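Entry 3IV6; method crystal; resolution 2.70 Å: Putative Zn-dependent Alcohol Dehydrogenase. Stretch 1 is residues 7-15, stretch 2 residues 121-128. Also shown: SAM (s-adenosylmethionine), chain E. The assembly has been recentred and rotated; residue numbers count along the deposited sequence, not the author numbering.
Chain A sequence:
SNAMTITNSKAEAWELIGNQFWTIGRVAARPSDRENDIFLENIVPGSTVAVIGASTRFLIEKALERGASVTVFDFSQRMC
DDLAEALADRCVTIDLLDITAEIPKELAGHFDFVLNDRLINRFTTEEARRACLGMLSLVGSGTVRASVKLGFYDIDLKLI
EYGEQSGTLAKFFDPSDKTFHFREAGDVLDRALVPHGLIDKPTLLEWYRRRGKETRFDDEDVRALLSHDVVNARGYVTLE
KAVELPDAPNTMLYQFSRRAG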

# COMPACT_ATOMS: atom_id res chain seq x y z
N THR A 7 -17.95 3.07 4.02
CA THR A 7 -17.04 4.18 4.33
C THR A 7 -15.81 4.25 3.38
O THR A 7 -15.24 5.33 3.17
CB THR A 7 -16.56 4.11 5.79
OG1 THR A 7 -15.42 3.26 5.87
CG2 THR A 7 -17.66 3.55 6.67
N ASN A 8 -15.43 3.10 2.82
CA ASN A 8 -14.30 3.01 1.90
C ASN A 8 -14.54 2.12 0.69
O ASN A 8 -14.24 0.94 0.70
CB ASN A 8 -13.06 2.54 2.64
CG ASN A 8 -11.78 2.92 1.92
OD1 ASN A 8 -11.79 3.21 0.73
ND2 ASN A 8 -10.68 2.92 2.66
N SER A 9 -15.05 2.71 -0.37
CA SER A 9 -15.40 1.96 -1.58
C SER A 9 -14.20 1.46 -2.35
O SER A 9 -14.36 0.76 -3.35
CB SER A 9 -16.27 2.84 -2.49
OG SER A 9 -15.66 4.10 -2.73
N LYS A 10 -12.99 1.84 -1.93
CA LYS A 10 -11.79 1.31 -2.57
C LYS A 10 -11.68 -0.19 -2.33
O LYS A 10 -11.18 -0.91 -3.20
CB LYS A 10 -10.52 2.01 -2.11
CG LYS A 10 -10.43 3.42 -2.61
CD LYS A 10 -9.12 4.08 -2.22
CE LYS A 10 -8.90 5.33 -3.03
NZ LYS A 10 -7.56 5.94 -2.88
N ALA A 11 -12.17 -0.67 -1.19
CA ALA A 11 -12.12 -2.10 -0.95
C ALA A 11 -12.79 -2.89 -2.09
O ALA A 11 -12.35 -3.99 -2.43
CB ALA A 11 -12.69 -2.46 0.41
N GLU A 12 -13.82 -2.32 -2.70
CA GLU A 12 -14.44 -2.93 -3.89
C GLU A 12 -13.44 -3.24 -5.00
O GLU A 12 -13.59 -4.23 -5.72
CB GLU A 12 -15.62 -2.10 -4.44
CG GLU A 12 -16.96 -2.37 -3.75
CD GLU A 12 -17.12 -3.86 -3.39
OE1 GLU A 12 -17.51 -4.66 -4.27
OE2 GLU A 12 -16.86 -4.23 -2.21
N ALA A 13 -12.42 -2.41 -5.15
CA ALA A 13 -11.42 -2.64 -6.18
C ALA A 13 -10.68 -3.96 -5.92
O ALA A 13 -10.18 -4.59 -6.84
CB ALA A 13 -10.43 -1.47 -6.24
N TRP A 14 -10.58 -4.39 -4.68
CA TRP A 14 -9.75 -5.56 -4.45
C TRP A 14 -10.52 -6.89 -4.34
O TRP A 14 -9.94 -7.98 -4.43
CB TRP A 14 -8.77 -5.30 -3.30
CG TRP A 14 -7.92 -4.09 -3.54
CD1 TRP A 14 -8.26 -2.80 -3.28
CD2 TRP A 14 -6.60 -4.05 -4.11
NE1 TRP A 14 -7.23 -1.95 -3.64
CE2 TRP A 14 -6.20 -2.70 -4.14
CE3 TRP A 14 -5.71 -5.04 -4.56
CZ2 TRP A 14 -4.94 -2.30 -4.63
CZ3 TRP A 14 -4.47 -4.65 -5.04
CH2 TRP A 14 -4.10 -3.28 -5.07
N GLU A 15 -11.84 -6.78 -4.19
CA GLU A 15 -12.77 -7.88 -4.41
C GLU A 15 -12.64 -8.44 -5.82
O GLU A 15 -12.87 -9.62 -6.05
CB GLU A 15 -14.19 -7.38 -4.18
CG GLU A 15 -14.35 -6.83 -2.79
CD GLU A 15 -14.11 -7.90 -1.76
OE1 GLU A 15 -13.19 -7.73 -0.93
OE2 GLU A 15 -14.85 -8.92 -1.80
N ASN A 121 0.88 4.25 -1.96
CA ASN A 121 0.65 4.66 -3.32
C ASN A 121 -0.86 4.48 -3.65
O ASN A 121 -1.38 5.04 -4.62
CB ASN A 121 1.52 3.82 -4.25
CG ASN A 121 2.99 4.26 -4.26
OD1 ASN A 121 3.87 3.57 -3.73
ND2 ASN A 121 3.25 5.40 -4.88
N ARG A 122 -1.54 3.70 -2.81
CA ARG A 122 -2.96 3.47 -2.95
C ARG A 122 -3.78 4.52 -2.23
O ARG A 122 -5.01 4.37 -2.12
CB ARG A 122 -3.35 2.08 -2.43
CG ARG A 122 -2.80 0.91 -3.27
CD ARG A 122 -2.74 1.28 -4.76
NE ARG A 122 -1.43 0.92 -5.29
CZ ARG A 122 -0.69 1.67 -6.09
NH1 ARG A 122 -1.10 2.85 -6.49
NH2 ARG A 122 0.49 1.22 -6.49
N PHE A 123 -3.11 5.58 -1.76
CA PHE A 123 -3.78 6.67 -1.07
C PHE A 123 -3.72 8.02 -1.77
O PHE A 123 -2.85 8.31 -2.60
CB PHE A 123 -3.24 6.85 0.36
CG PHE A 123 -3.29 5.60 1.21
CD1 PHE A 123 -4.40 4.74 1.16
CD2 PHE A 123 -2.25 5.31 2.08
CE1 PHE A 123 -4.47 3.60 1.91
CE2 PHE A 123 -2.30 4.15 2.88
CZ PHE A 123 -3.44 3.28 2.77
N THR A 124 -4.68 8.86 -1.40
CA THR A 124 -4.58 10.30 -1.60
C THR A 124 -3.71 10.81 -0.46
O THR A 124 -3.36 10.05 0.45
CB THR A 124 -5.92 11.00 -1.49
OG1 THR A 124 -6.48 10.79 -0.17
CG2 THR A 124 -6.88 10.54 -2.59
N THR A 125 -3.36 12.08 -0.49
CA THR A 125 -2.51 12.65 0.54
C THR A 125 -3.16 12.64 1.94
O THR A 125 -2.53 12.18 2.89
CB THR A 125 -2.09 14.05 0.17
OG1 THR A 125 -1.57 14.02 -1.15
CG2 THR A 125 -1.03 14.54 1.12
N GLU A 126 -4.38 13.15 2.09
CA GLU A 126 -5.05 13.06 3.38
C GLU A 126 -5.34 11.61 3.82
O GLU A 126 -5.37 11.31 5.01
CB GLU A 126 -6.34 13.88 3.40
CG GLU A 126 -7.41 13.39 2.44
CD GLU A 126 -8.44 12.44 3.07
OE1 GLU A 126 -8.37 12.20 4.30
OE2 GLU A 126 -9.33 11.93 2.34
N GLU A 127 -5.59 10.71 2.88
CA GLU A 127 -5.72 9.31 3.23
C GLU A 127 -4.36 8.76 3.76
O GLU A 127 -4.29 8.09 4.80
CB GLU A 127 -6.16 8.51 2.02
CG GLU A 127 -7.61 8.28 1.84
CD GLU A 127 -7.90 7.11 0.86
OE1 GLU A 127 -7.38 7.14 -0.28
OE2 GLU A 127 -8.64 6.16 1.24
N ALA A 128 -3.27 9.05 3.05
CA ALA A 128 -1.95 8.61 3.49
C ALA A 128 -1.58 9.17 4.86
O ALA A 128 -0.95 8.46 5.66
CB ALA A 128 -0.86 8.92 2.45
N SAM E . -0.22 -4.94 -3.41
CA SAM E . 1.14 -4.45 -3.58
C SAM E . 2.14 -5.36 -2.91
O SAM E . 1.82 -6.38 -2.28
OXT SAM E . 3.30 -5.05 -3.05
CB SAM E . 1.27 -3.00 -3.12
CG SAM E . -0.05 -2.27 -2.84
SD SAM E . -0.83 -2.58 -1.22
CE SAM E . 0.20 -3.87 -0.49
C5' SAM E . -2.43 -3.35 -1.66
C4' SAM E . -3.11 -4.25 -0.64
O4' SAM E . -3.47 -3.49 0.50
C3' SAM E . -4.40 -4.85 -1.15
O3' SAM E . -4.48 -6.15 -0.61
C2' SAM E . -5.50 -4.02 -0.51
O2' SAM E . -6.64 -4.80 -0.21
C1' SAM E . -4.85 -3.53 0.77
N9 SAM E . -5.32 -2.18 1.12
C8 SAM E . -5.40 -1.10 0.28
N7 SAM E . -5.90 -0.04 0.97
C5 SAM E . -6.14 -0.42 2.26
C6 SAM E . -6.64 0.27 3.38
N6 SAM E . -7.01 1.56 3.33
N1 SAM E . -6.78 -0.41 4.56
C2 SAM E . -6.44 -1.76 4.61
N3 SAM E . -5.94 -2.44 3.53
C4 SAM E . -5.79 -1.78 2.36
O HOH W 1 -8.09 3.45 1.31

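The two backbones do not approach each other closely: Lys10 CA is 9.1 Å from Arg122 CA, and Asn8 CA is 10.7 Å from Glu127 CA. Side chains span the gap, and the two stretches together bury 206 Å².

Thr7 stays out of reach, and the work begins at Asn8, a buried residue whose amide group does two jobs. Its OD1 accepts from Lys10 N at 3.2 Å, capping the type I turn from Asn8 to Ala11. Its ND2 lies 4.1 Å from Glu127 OE2, too far for a direct bond, and a water fills the space: it accepts from Asn8 ND2 (3.0 Å) and from N6 of the S-adenosylmethionine (3.0 Å), and donates to Glu127 OE2 (2.8 Å). An amide suits this place because it offers both an acceptor and a donor.

Ser9 is out of reach, but Lys10 is the centre of the contact. With chi1 m and the remaining chi angles all t, the chain is nearly fully extended, and its NZ reaches Glu127 OE1 at 2.9 Å in a salt bridge and Arg122 O at 3.1 Å in a hydrogen bond. One ammonium thus ties down both a carboxylate and a backbone carbonyl. A glutamate suits position 127 because its carboxylate offers OE1 to Lys10 NZ and OE2 to the water. Glu127 is itself held in place: its N donates to Thr124 OG1 (3.2 Å), the N-cap of its helix, while its OE1 also takes a weak bond from Thr124 N (3.4 Å).

Ala11, Glu12 and Ala13 make no contact, and the next to reach across is Trp14. Its CZ2 sits 4.1 Å from CG of the buried Arg122, an oblique approach that packs the indole against the aliphatic part of the arginine. SAM O2' lies over one face of the same ring, 3.6 Å from Trp14 CG, so this buried, broad side chain serves protein and ligand together. Glu15 lies beyond reach.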